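Local atomic coordinates of O-methyltransferase, putative (Bacillus cereus, PDB entry 3DUW), a protein that probably transfers a methyl group from S-adenosyl-L-methionine to a hydroxyl oxygen of its substrate, leaving S-adenosyl-L-homocysteine as by-product. Residues S23-V28 against T73-R78; R60-I65 against G84-L89; F138-K143 against G165-R170; A148-A153 against E192-E197. All coordinates share one frame; numbering follows the deposited sequence.

How the interactions relate
Interactions 2 and 3 belong to one sheet, in which strands 61-65 and 136-139 are neighbours, and each joins the two strands of a beta-alpha-beta unit. Five backbone hydrogen bonds join the strands of interaction 2, but one joins the segments of interaction 3, mostly a polar cluster; Glu64, Asp140 and Asp142, toward the strands' C-terminal ends, lie close to the cofactor. Interactions 1 and 4 are helix pairs on opposite sides of the chain's centre, held by side-chain packing. Interaction 1 is largely buried, whereas interaction 4 is partly exposed and ends in two close carboxylates. Thr73 of interaction 1 hydrogen-bonds to Glu64 of interaction 2, and helix 146-155 of interaction 4 connects the strands of interaction 3.

Interaction 1. Residues S23-V28 against T73-R78; sequences STLEEV and TIWLAR
Leu25 and Ile74 mark the closest backbone approach, their CA atoms 8.4 Å apart, between two helical segments that run nearly antiparallel at 152° with their axes 12.0 Å apart. At that spacing the backbones stay well separated and side chains fill the interval. Leu25 carries most of the contact. Its CD1 is anti to CA (chi2 179°), which pushes this methyl outward to a point where Trp75 CZ2 lies 3.6 Å from Leu25 CD1 and Arg78 NH1 3.8 Å from it. The other methyl, Leu25 CD2, packs on Ile74 CG2 at 3.8 Å, with the two side chains lying alongside and pointing opposite ways. One turn further along, Val28 CG2 touches Ile74 CD1 at 3.8 Å. At the margin the extended Arg78 side chain brings NH2 to 3.8 Å from Thr24 CG2, a van der Waals contact, while Arg78 NH1 is held by a salt bridge to Asp22, just ahead of the helix. Ile74 CG2 lies over one face of the Arg78 guanidinium, offset toward its rim. Trp75 also packs on helix 44-57, its side chain within about 7 Å (nearest atoms) of the bound S-adenosyl-L-homocysteine. The contact thus docks helix 23-34 onto helix 71-77, the first crossover helix of the Rossmann-like methyltransferase fold.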
# COMPACT_ATOMS: atom_id res chain seq x y z
N SER A 23 20.64 13.46 1.23
CA SER A 23 21.98 13.18 1.75
C SER A 23 21.95 12.56 3.15
O SER A 23 22.83 11.77 3.50
CB SER A 23 22.82 14.45 1.77
OG SER A 23 22.29 15.41 2.66
N THR A 24 20.95 12.92 3.94
CA THR A 24 20.84 12.37 5.29
C THR A 24 20.62 10.86 5.25
O THR A 24 21.30 10.11 5.95
CB THR A 24 19.67 13.03 6.06
OG1 THR A 24 19.96 14.41 6.28
CG2 THR A 24 19.47 12.34 7.41
N LEU A 25 19.68 10.41 4.42
CA LEU A 25 19.42 8.98 4.31
C LEU A 25 20.57 8.25 3.64
O LEU A 25 20.81 7.08 3.93
CB LEU A 25 18.11 8.73 3.57
CG LEU A 25 16.87 9.00 4.43
CD1 LEU A 25 15.61 8.74 3.62
CD2 LEU A 25 16.91 8.10 5.67
N GLU A 26 21.28 8.93 2.75
CA GLU A 26 22.43 8.32 2.08
C GLU A 26 23.49 8.03 3.14
O GLU A 26 24.10 6.96 3.13
CB GLU A 26 23.00 9.26 1.02
CG GLU A 26 22.25 9.26 -0.30
CD GLU A 26 22.86 10.20 -1.31
OE1 GLU A 26 24.10 10.21 -1.46
OE2 GLU A 26 22.09 10.94 -1.97
N GLU A 27 23.69 8.98 4.05
CA GLU A 27 24.67 8.80 5.12
C GLU A 27 24.27 7.63 6.00
O GLU A 27 25.11 6.81 6.38
CB GLU A 27 24.76 10.04 6.00
CG GLU A 27 25.42 11.25 5.38
CD GLU A 27 25.50 12.40 6.37
OE1 GLU A 27 24.45 12.80 6.92
OE2 GLU A 27 26.62 12.90 6.59
N VAL A 28 22.98 7.55 6.32
CA VAL A 28 22.47 6.48 7.16
C VAL A 28 22.85 5.11 6.59
O VAL A 28 23.38 4.26 7.30
CB VAL A 28 20.93 6.57 7.31
CG1 VAL A 28 20.39 5.33 8.00
CG2 VAL A 28 20.56 7.81 8.11
N THR A 73 12.78 3.55 10.41
CA THR A 73 12.36 4.38 11.52
C THR A 73 12.30 5.85 11.12
O THR A 73 11.37 6.56 11.49
CB THR A 73 13.34 4.24 12.69
OG1 THR A 73 13.81 2.89 12.76
CG2 THR A 73 12.66 4.61 14.00
N ILE A 74 13.30 6.30 10.37
CA ILE A 74 13.34 7.69 9.92
C ILE A 74 12.18 7.98 8.95
O ILE A 74 11.53 9.02 9.05
CB ILE A 74 14.70 7.99 9.26
CG1 ILE A 74 15.78 8.01 10.34
CG2 ILE A 74 14.65 9.31 8.51
CD1 ILE A 74 17.20 7.98 9.82
N TRP A 75 11.91 7.05 8.03
CA TRP A 75 10.80 7.24 7.10
C TRP A 75 9.49 7.34 7.88
O TRP A 75 8.66 8.20 7.59
CB TRP A 75 10.70 6.07 6.12
CG TRP A 75 11.67 6.12 4.98
CD1 TRP A 75 12.79 5.34 4.81
CD2 TRP A 75 11.59 6.94 3.81
NE1 TRP A 75 13.39 5.63 3.61
CE2 TRP A 75 12.68 6.60 2.97
CE3 TRP A 75 10.69 7.93 3.38
CZ2 TRP A 75 12.89 7.22 1.74
CZ3 TRP A 75 10.91 8.54 2.14
CH2 TRP A 75 12.00 8.19 1.34
N LEU A 76 9.32 6.47 8.86
CA LEU A 76 8.11 6.47 9.68
C LEU A 76 7.97 7.76 10.48
O LEU A 76 6.92 8.39 10.50
CB LEU A 76 8.11 5.27 10.63
CG LEU A 76 7.93 3.89 10.00
CD1 LEU A 76 8.28 2.81 11.00
CD2 LEU A 76 6.50 3.73 9.52
N ALA A 77 9.05 8.15 11.15
CA ALA A 77 9.04 9.36 11.97
C ALA A 77 8.74 10.60 11.14
O ALA A 77 8.08 11.52 11.60
CB ALA A 77 10.37 9.51 12.69
N ARG A 78 9.24 10.63 9.91
CA ARG A 78 9.00 11.78 9.05
C ARG A 78 7.55 11.90 8.60
O ARG A 78 7.16 12.91 8.02
CB ARG A 78 9.94 11.74 7.85
CG ARG A 78 11.37 12.09 8.21
CD ARG A 78 12.30 11.97 7.02
NE ARG A 78 13.60 12.54 7.30
CZ ARG A 78 14.62 12.54 6.45
NH1 ARG A 78 14.48 11.99 5.25
NH2 ARG A 78 15.77 13.10 6.79

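Interaction 2. Residues R60-I65 against G84-L89; sequences RNILEI and GRVVTL
Ile62 and Val86 form the apolar centre on one face of this parallel strand pair, Ile62 CB lying 4.0 Å from Val86 CG2, both side chains pointing the same way. On the other face Leu63 CD1 reaches Leu89 CD1 at 4.3 Å, beneath helix 119-128. Between the two faces the backbones are joined by five N-H···O=C bonds, among them Ile62 N to Arg85 O at 2.9 Å, almost straight at 177°, and Val87 N to Ile62 O at 2.8 Å. Further out on the Val86 face, the Glu64 side chain runs extended with CG anti to the backbone N (chi1 173°) alongside Thr88. Thr88 OG1 donates to the anti lone pair of Glu64 OE1 at 2.6 Å; the same oxygen also hydrogen-bonds to Thr73, and Glu64 OE2 to Ser72. At the opposite end of the strands Arg85 NE makes a weak hydrogen bond to Asn61 OD1, 2.7 Å long but bent, while Asn61 ND2 is taken up by Pro133 O. Hydroxyls thus hold both oxygens of the buried Glu64 carboxylate, about 4 Å (nearest atoms) from the ligand, which would help to stabilise it and probably helps to position Ser72, which binds S-adenosyl-L-homocysteine.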
# COMPACT_ATOMS: atom_id res chain seq x y z
N ARG A 60 -0.14 9.03 15.24
CA ARG A 60 0.52 9.86 16.23
C ARG A 60 1.38 9.03 17.18
O ARG A 60 2.24 9.57 17.86
CB ARG A 60 -0.53 10.65 17.02
CG ARG A 60 0.04 11.69 17.96
CD ARG A 60 -0.74 13.00 17.87
NE ARG A 60 -2.16 12.82 18.14
CZ ARG A 60 -3.05 13.80 18.09
NH1 ARG A 60 -2.68 15.04 17.80
NH2 ARG A 60 -4.33 13.55 18.36
N ASN A 61 1.14 7.73 17.21
CA ASN A 61 1.91 6.85 18.10
C ASN A 61 2.26 5.56 17.36
O ASN A 61 1.45 4.65 17.23
CB ASN A 61 1.09 6.55 19.36
CG ASN A 61 1.92 5.96 20.47
OD1 ASN A 61 3.09 6.31 20.64
ND2 ASN A 61 1.32 5.07 21.25
N ILE A 62 3.51 5.49 16.90
CA ILE A 62 4.00 4.37 16.12
C ILE A 62 4.87 3.39 16.89
O ILE A 62 5.74 3.79 17.67
CB ILE A 62 4.83 4.87 14.91
CG1 ILE A 62 3.98 5.82 14.06
CG2 ILE A 62 5.33 3.70 14.09
CD1 ILE A 62 4.75 6.45 12.91
N LEU A 63 4.65 2.10 16.66
CA LEU A 63 5.44 1.05 17.27
C LEU A 63 6.11 0.28 16.15
O LEU A 63 5.45 -0.19 15.23
CB LEU A 63 4.55 0.09 18.08
CG LEU A 63 5.23 -1.19 18.57
CD1 LEU A 63 6.33 -0.84 19.57
CD2 LEU A 63 4.20 -2.11 19.22
N GLU A 64 7.44 0.18 16.22
CA GLU A 64 8.20 -0.56 15.22
C GLU A 64 8.96 -1.68 15.91
O GLU A 64 9.54 -1.48 16.98
CB GLU A 64 9.20 0.35 14.51
CG GLU A 64 10.14 -0.39 13.57
CD GLU A 64 11.07 0.54 12.85
OE1 GLU A 64 11.93 1.15 13.51
OE2 GLU A 64 10.92 0.69 11.61
N ILE A 65 8.92 -2.87 15.32
CA ILE A 65 9.63 -4.02 15.87
C ILE A 65 10.70 -4.39 14.84
O ILE A 65 10.39 -4.89 13.76
CB ILE A 65 8.68 -5.21 16.11
CG1 ILE A 65 7.47 -4.75 16.93
CG2 ILE A 65 9.42 -6.33 16.83
CD1 ILE A 65 6.44 -5.85 17.21
N GLY A 84 3.73 13.66 17.59
CA GLY A 84 3.79 12.25 17.27
C GLY A 84 5.07 11.61 17.77
O GLY A 84 6.09 12.28 17.95
N ARG A 85 5.03 10.30 17.99
CA ARG A 85 6.20 9.60 18.48
C ARG A 85 6.33 8.20 17.89
O ARG A 85 5.35 7.62 17.41
CB ARG A 85 6.17 9.50 20.01
CG ARG A 85 4.95 8.78 20.57
CD ARG A 85 5.05 8.64 22.09
NE ARG A 85 3.89 7.98 22.67
CZ ARG A 85 3.76 7.71 23.97
NH1 ARG A 85 4.73 8.04 24.82
NH2 ARG A 85 2.67 7.11 24.42
N VAL A 86 7.55 7.70 17.91
CA VAL A 86 7.86 6.36 17.42
C VAL A 86 8.64 5.64 18.51
O VAL A 86 9.56 6.21 19.11
CB VAL A 86 8.77 6.38 16.17
CG1 VAL A 86 9.07 4.95 15.73
CG2 VAL A 86 8.11 7.15 15.05
N VAL A 87 8.25 4.41 18.79
CA VAL A 87 8.94 3.57 19.75
C VAL A 87 9.38 2.38 18.91
O VAL A 87 8.54 1.69 18.34
CB VAL A 87 8.01 3.09 20.88
CG1 VAL A 87 8.77 2.13 21.79
CG2 VAL A 87 7.50 4.27 21.68
N THR A 88 10.69 2.15 18.82
CA THR A 88 11.20 1.05 18.03
C THR A 88 12.03 0.10 18.88
O THR A 88 12.80 0.52 19.75
CB THR A 88 12.01 1.59 16.81
OG1 THR A 88 12.41 0.50 15.98
CG2 THR A 88 13.23 2.38 17.27
N LEU A 89 11.87 -1.20 18.62
CA LEU A 89 12.54 -2.25 19.38
C LEU A 89 13.67 -2.94 18.62
O LEU A 89 13.48 -3.40 17.49
CB LEU A 89 11.50 -3.28 19.82
CG LEU A 89 10.21 -2.66 20.38
CD1 LEU A 89 9.26 -3.77 20.81
CD2 LEU A 89 10.52 -1.74 21.54

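Interaction 3. Residues F138-K143 against G165-R170; sequences FIDADK and GDNVVR. With SAH (S-adenosyl-L-homocysteine), chain C.
Asp140 and Asp166 each hold CG anti to the backbone N (chi1 -167° and -165°), which lays their side chains next to each other, pointing the same way. Asn167, in the left-handed helical region of backbone space, turns its amide oxygen into the same spot. Three acceptor oxygens therefore converge: Asp140 OD1 is 2.9 Å from Asn167 OD1 and 3.4 Å from Asp166 OD2, and Asp166 OD2 is 3.0 Å from Asn167 OD1. Bends at chi2 and chi4 curl Lys143 back under this cluster. There Lys143 NZ forms a salt bridge with Asp140 OD1 at 3.1 Å, donates to Ala141 O at 2.9 Å, and makes a long, weak bond to Asn167 OD1 at 3.3 Å. A water accepts from both Lys143 NZ and Arg170 NH1. Arg170 NH1 also donates to Asn167 O, which lies in the guanidinium plane. Asp214 holds Asn167 ND2, fixing which way the amide faces. Behind the cluster, Asp166 N bonds to Ile139 O at 3.2 Å, and a second water bridges Ile139 O to Asp166 O. Asp140 CB lies over one face of the Phe138 ring, offset toward its rim; Phe138 CE1 approaches Asp166 CB and Phe138 CE2 the ligand amine. That amine donates to Asp140 OD2, although the modelled separation is too short to be reliable. Asp142 OD1, hydrogen-bonded to Tyr149 OH, lies beside the adenine. The Asp-Asp-Asn grouping resembles the divalent-metal site of catechol O-methyltransferase and its relatives, here modelled without a metal beside the cofactor pocket of a Rossmann-like fold.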
# COMPACT_ATOMS: atom_id res chain seq x y z
N PHE A 138 4.62 -1.47 12.80
CA PHE A 138 5.42 -2.05 11.73
C PHE A 138 6.20 -3.23 12.30
O PHE A 138 7.06 -3.05 13.16
CB PHE A 138 6.38 -0.99 11.16
CG PHE A 138 7.22 -1.48 10.00
CD1 PHE A 138 6.66 -2.23 8.98
CD2 PHE A 138 8.57 -1.16 9.93
CE1 PHE A 138 7.44 -2.65 7.89
CE2 PHE A 138 9.35 -1.57 8.85
CZ PHE A 138 8.78 -2.32 7.83
N ILE A 139 5.88 -4.43 11.83
CA ILE A 139 6.54 -5.65 12.29
C ILE A 139 7.60 -6.01 11.26
O ILE A 139 7.29 -6.45 10.15
CB ILE A 139 5.52 -6.79 12.44
CG1 ILE A 139 4.39 -6.34 13.37
CG2 ILE A 139 6.20 -8.02 13.00
CD1 ILE A 139 3.28 -7.36 13.56
N ASP A 140 8.86 -5.84 11.65
CA ASP A 140 9.98 -6.09 10.74
C ASP A 140 11.24 -6.56 11.47
O ASP A 140 12.32 -6.01 11.25
CB ASP A 140 10.26 -4.80 9.96
CG ASP A 140 11.18 -5.01 8.78
OD1 ASP A 140 11.16 -6.11 8.19
OD2 ASP A 140 11.90 -4.06 8.42
N ALA A 141 11.09 -7.57 12.32
CA ALA A 141 12.22 -8.10 13.07
C ALA A 141 12.48 -9.55 12.67
O ALA A 141 12.65 -9.86 11.49
CB ALA A 141 11.94 -7.99 14.56
N ASP A 142 12.53 -10.45 13.66
CA ASP A 142 12.74 -11.86 13.38
C ASP A 142 11.36 -12.43 13.07
O ASP A 142 10.50 -12.53 13.94
CB ASP A 142 13.39 -12.57 14.58
CG ASP A 142 12.66 -12.31 15.89
OD1 ASP A 142 12.24 -11.16 16.14
OD2 ASP A 142 12.54 -13.27 16.69
N LYS A 143 11.15 -12.77 11.80
CA LYS A 143 9.86 -13.25 11.35
C LYS A 143 9.37 -14.54 12.01
O LYS A 143 8.18 -14.82 12.01
CB LYS A 143 9.85 -13.36 9.83
CG LYS A 143 10.36 -12.10 9.11
CD LYS A 143 9.72 -10.82 9.66
CE LYS A 143 10.09 -9.57 8.86
NZ LYS A 143 11.52 -9.12 8.95
N GLY A 165 3.17 -5.83 8.08
CA GLY A 165 4.12 -6.90 8.32
C GLY A 165 4.96 -7.04 7.07
O GLY A 165 4.43 -7.38 6.01
N ASP A 166 6.25 -6.78 7.17
CA ASP A 166 7.15 -6.86 6.02
C ASP A 166 7.71 -8.26 5.82
O ASP A 166 7.71 -9.09 6.74
CB ASP A 166 8.30 -5.87 6.21
CG ASP A 166 9.09 -5.61 4.93
OD1 ASP A 166 8.52 -5.72 3.83
OD2 ASP A 166 10.29 -5.25 5.04
N ASN A 167 8.18 -8.52 4.60
CA ASN A 167 8.82 -9.78 4.24
C ASN A 167 7.98 -11.02 4.50
O ASN A 167 8.44 -11.98 5.13
CB ASN A 167 10.15 -9.88 4.99
CG ASN A 167 10.96 -8.59 4.91
OD1 ASN A 167 11.22 -7.94 5.92
ND2 ASN A 167 11.35 -8.21 3.69
N VAL A 168 6.75 -11.00 4.00
CA VAL A 168 5.85 -12.13 4.22
C VAL A 168 5.55 -12.98 2.99
O VAL A 168 4.56 -13.70 2.96
CB VAL A 168 4.53 -11.65 4.86
CG1 VAL A 168 4.82 -11.04 6.23
CG2 VAL A 168 3.85 -10.63 3.97
N VAL A 169 6.41 -12.89 1.97
CA VAL A 169 6.25 -13.69 0.75
C VAL A 169 7.54 -14.50 0.56
O VAL A 169 7.50 -15.67 0.18
CB VAL A 169 5.95 -12.80 -0.47
CG1 VAL A 169 6.10 -13.59 -1.76
CG2 VAL A 169 4.53 -12.26 -0.36
N ARG A 170 8.67 -13.84 0.82
CA ARG A 170 9.98 -14.47 0.77
C ARG A 170 10.27 -15.35 -0.44
O ARG A 170 10.43 -16.57 -0.33
CB ARG A 170 10.18 -15.26 2.07
CG ARG A 170 9.62 -14.52 3.30
CD ARG A 170 9.96 -15.22 4.61
NE ARG A 170 11.38 -15.12 4.92
CZ ARG A 170 11.96 -14.08 5.50
NH1 ARG A 170 11.26 -13.00 5.85
NH2 ARG A 170 13.27 -14.10 5.73
N SAH C . 12.93 -2.35 9.59
CA SAH C . 14.39 -1.96 9.55
CB SAH C . 15.25 -3.17 9.46
CG SAH C . 15.17 -4.18 10.59
SD SAH C . 16.09 -5.70 10.08
C SAH C . 14.62 -1.10 8.27
O SAH C . 13.68 -0.94 7.49
OXT SAH C . 15.79 -0.60 8.11
C5' SAH C . 15.56 -6.78 11.35
C4' SAH C . 16.09 -6.31 12.79
O4' SAH C . 15.52 -7.31 13.63
C3' SAH C . 17.58 -6.42 13.04
O3' SAH C . 18.16 -5.17 13.40
C2' SAH C . 17.66 -7.52 14.17
O2' SAH C . 18.78 -7.36 15.03
C1' SAH C . 16.32 -7.36 14.86
N9 SAH C . 15.89 -8.38 15.62
C8 SAH C . 15.98 -9.75 15.49
N7 SAH C . 15.43 -10.44 16.45
C5 SAH C . 14.91 -9.45 17.32
C6 SAH C . 14.19 -9.57 18.56
N6 SAH C . 13.87 -10.75 19.13
N1 SAH C . 13.83 -8.39 19.15
C2 SAH C . 14.13 -7.17 18.61
N3 SAH C . 14.82 -7.01 17.42
C4 SAH C . 15.18 -8.19 16.84
O HOH W 1 6.61 -9.08 9.23
O HOH W 2 13.04 -10.75 7.10

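Interaction 4. Residues A148-A153 against E192-E197; sequences AYFEWA and ELIAAE. With SAH (S-adenosyl-L-homocysteine), chain C.
Phe150 reaches from its helix toward Ile194, the residue whose CA is nearest across the contact, 8.0 Å from Phe150 CA. From CB the chain leaves with CG anti to the backbone N (chi1 172°), carrying the ring between Leu193, Ile194 and Glu197. Along one side of the ring, Phe150 CD2 meets Leu193 CB at 3.9 Å. Next comes Phe150 CE2, which lies 3.6 Å from Glu197 CG. At the tip, Phe150 CZ sits 3.8 Å from Ile194 CG1. This methylene stands over one ring face, 16° off the normal, in a CH-pi contact, and Phe150 CE1 also lies against it. Beside the ring, at the more open border, Glu151 and Glu197 bring their nearly coplanar carboxylates together, with Glu151 OE2 only 2.9 Å from Glu197 OE2. Two like charges so close would be expected to favour protonation of one of them. Leu193 CD2 edges up to Glu151 as well. The two helical segments run roughly parallel at 32°. Val200 of strand 200-209 packs on both Phe150 and Ile194, Pro147 packs on Leu193, and Leu18 of the second subunit touches Ile194; from the same helix as Phe150, Tyr149 leans on Ile139 of strand 136-139 and on helix 119-128, its OH near the ligand adenine.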
# COMPACT_ATOMS: atom_id res chain seq x y z
N ALA A 148 3.73 -14.10 17.78
CA ALA A 148 3.75 -13.42 19.07
C ALA A 148 3.68 -11.91 18.91
O ALA A 148 2.99 -11.23 19.67
CB ALA A 148 5.00 -13.82 19.86
N TYR A 149 4.40 -11.37 17.93
CA TYR A 149 4.38 -9.92 17.72
C TYR A 149 2.99 -9.46 17.28
O TYR A 149 2.56 -8.37 17.65
CB TYR A 149 5.43 -9.51 16.68
CG TYR A 149 6.86 -9.81 17.10
CD1 TYR A 149 7.24 -9.77 18.44
CD2 TYR A 149 7.82 -10.15 16.15
CE1 TYR A 149 8.54 -10.05 18.83
CE2 TYR A 149 9.13 -10.43 16.53
CZ TYR A 149 9.48 -10.39 17.87
OH TYR A 149 10.76 -10.69 18.25
N PHE A 150 2.30 -10.29 16.51
CA PHE A 150 0.95 -9.94 16.06
C PHE A 150 0.02 -9.87 17.27
O PHE A 150 -0.78 -8.95 17.39
CB PHE A 150 0.43 -10.97 15.05
CG PHE A 150 -1.02 -10.78 14.69
CD1 PHE A 150 -1.47 -9.57 14.17
CD2 PHE A 150 -1.94 -11.81 14.89
CE1 PHE A 150 -2.82 -9.38 13.85
CE2 PHE A 150 -3.28 -11.63 14.58
CZ PHE A 150 -3.73 -10.42 14.06
N GLU A 151 0.13 -10.85 18.16
CA GLU A 151 -0.71 -10.85 19.35
C GLU A 151 -0.43 -9.62 20.21
O GLU A 151 -1.36 -9.02 20.75
CB GLU A 151 -0.49 -12.14 20.15
CG GLU A 151 -1.05 -13.38 19.47
CD GLU A 151 -2.55 -13.29 19.25
OE1 GLU A 151 -3.28 -12.99 20.22
OE2 GLU A 151 -3.01 -13.53 18.11
N TRP A 152 0.84 -9.25 20.33
CA TRP A 152 1.19 -8.06 21.10
C TRP A 152 0.68 -6.81 20.40
O TRP A 152 0.22 -5.86 21.05
CB TRP A 152 2.71 -7.96 21.28
CG TRP A 152 3.19 -8.63 22.53
CD1 TRP A 152 3.98 -9.74 22.61
CD2 TRP A 152 2.91 -8.23 23.87
NE1 TRP A 152 4.21 -10.06 23.93
CE2 TRP A 152 3.56 -9.15 24.72
CE3 TRP A 152 2.17 -7.19 24.44
CZ2 TRP A 152 3.50 -9.06 26.12
CZ3 TRP A 152 2.11 -7.10 25.83
CH2 TRP A 152 2.77 -8.03 26.65
N ALA A 153 0.76 -6.79 19.08
CA ALA A 153 0.29 -5.65 18.31
C ALA A 153 -1.19 -5.42 18.58
O ALA A 153 -1.63 -4.30 18.83
CB ALA A 153 0.52 -5.88 16.82
N GLU A 192 -2.20 -17.27 9.34
CA GLU A 192 -3.23 -18.07 10.00
C GLU A 192 -3.84 -17.38 11.21
O GLU A 192 -5.05 -17.42 11.40
CB GLU A 192 -2.64 -19.42 10.41
CG GLU A 192 -2.31 -20.33 9.23
CD GLU A 192 -1.32 -21.43 9.59
OE1 GLU A 192 -1.09 -21.65 10.80
OE2 GLU A 192 -0.77 -22.07 8.67
N LEU A 193 -3.01 -16.75 12.03
CA LEU A 193 -3.52 -16.06 13.21
C LEU A 193 -4.38 -14.87 12.84
O LEU A 193 -5.39 -14.60 13.50
CB LEU A 193 -2.36 -15.62 14.10
CG LEU A 193 -1.85 -16.74 15.00
CD1 LEU A 193 -0.56 -16.32 15.66
CD2 LEU A 193 -2.91 -17.08 16.04
N ILE A 194 -3.99 -14.15 11.80
CA ILE A 194 -4.76 -13.01 11.34
C ILE A 194 -6.15 -13.51 10.94
O ILE A 194 -7.16 -12.90 11.28
CB ILE A 194 -4.09 -12.34 10.13
CG1 ILE A 194 -2.79 -11.67 10.57
CG2 ILE A 194 -5.04 -11.33 9.49
CD1 ILE A 194 -1.93 -11.16 9.42
N ALA A 195 -6.19 -14.64 10.23
CA ALA A 195 -7.45 -15.22 9.80
C ALA A 195 -8.30 -15.65 10.99
O ALA A 195 -9.53 -15.62 10.93
CB ALA A 195 -7.18 -16.42 8.89
N ALA A 196 -7.65 -16.05 12.08
CA ALA A 196 -8.35 -16.50 13.28
C ALA A 196 -8.80 -15.36 14.20
O ALA A 196 -9.58 -15.59 15.12
CB ALA A 196 -7.47 -17.47 14.06
N GLU A 197 -8.31 -14.15 13.95
CA GLU A 197 -8.68 -12.99 14.76
C GLU A 197 -9.76 -12.16 14.05
O GLU A 197 -9.48 -11.43 13.10
CB GLU A 197 -7.44 -12.12 15.04
CG GLU A 197 -6.42 -12.77 15.97
CD GLU A 197 -6.74 -12.60 17.45
OE1 GLU A 197 -7.91 -12.32 17.79
OE2 GLU A 197 -5.83 -12.78 18.28
N SAH C . 12.93 -2.35 9.59
CA SAH C . 14.39 -1.96 9.55
CB SAH C . 15.25 -3.17 9.46
CG SAH C . 15.17 -4.18 10.59
SD SAH C . 16.09 -5.70 10.08
C SAH C . 14.62 -1.10 8.27
O SAH C . 13.68 -0.94 7.49
OXT SAH C . 15.79 -0.60 8.11
C5' SAH C . 15.56 -6.78 11.35
C4' SAH C . 16.09 -6.31 12.79
O4' SAH C . 15.52 -7.31 13.63
C3' SAH C . 17.58 -6.42 13.04
O3' SAH C . 18.16 -5.17 13.40
C2' SAH C . 17.66 -7.52 14.17
O2' SAH C . 18.78 -7.36 15.03
C1' SAH C . 16.32 -7.36 14.86
N9 SAH C . 15.89 -8.38 15.62
C8 SAH C . 15.98 -9.75 15.49
N7 SAH C . 15.43 -10.44 16.45
C5 SAH C . 14.91 -9.45 17.32
C6 SAH C . 14.19 -9.57 18.56
N6 SAH C . 13.87 -10.75 19.13
N1 SAH C . 13.83 -8.39 19.15
C2 SAH C . 14.13 -7.17 18.61
N3 SAH C . 14.82 -7.01 17.42
C4 SAH C . 15.18 -8.19 16.84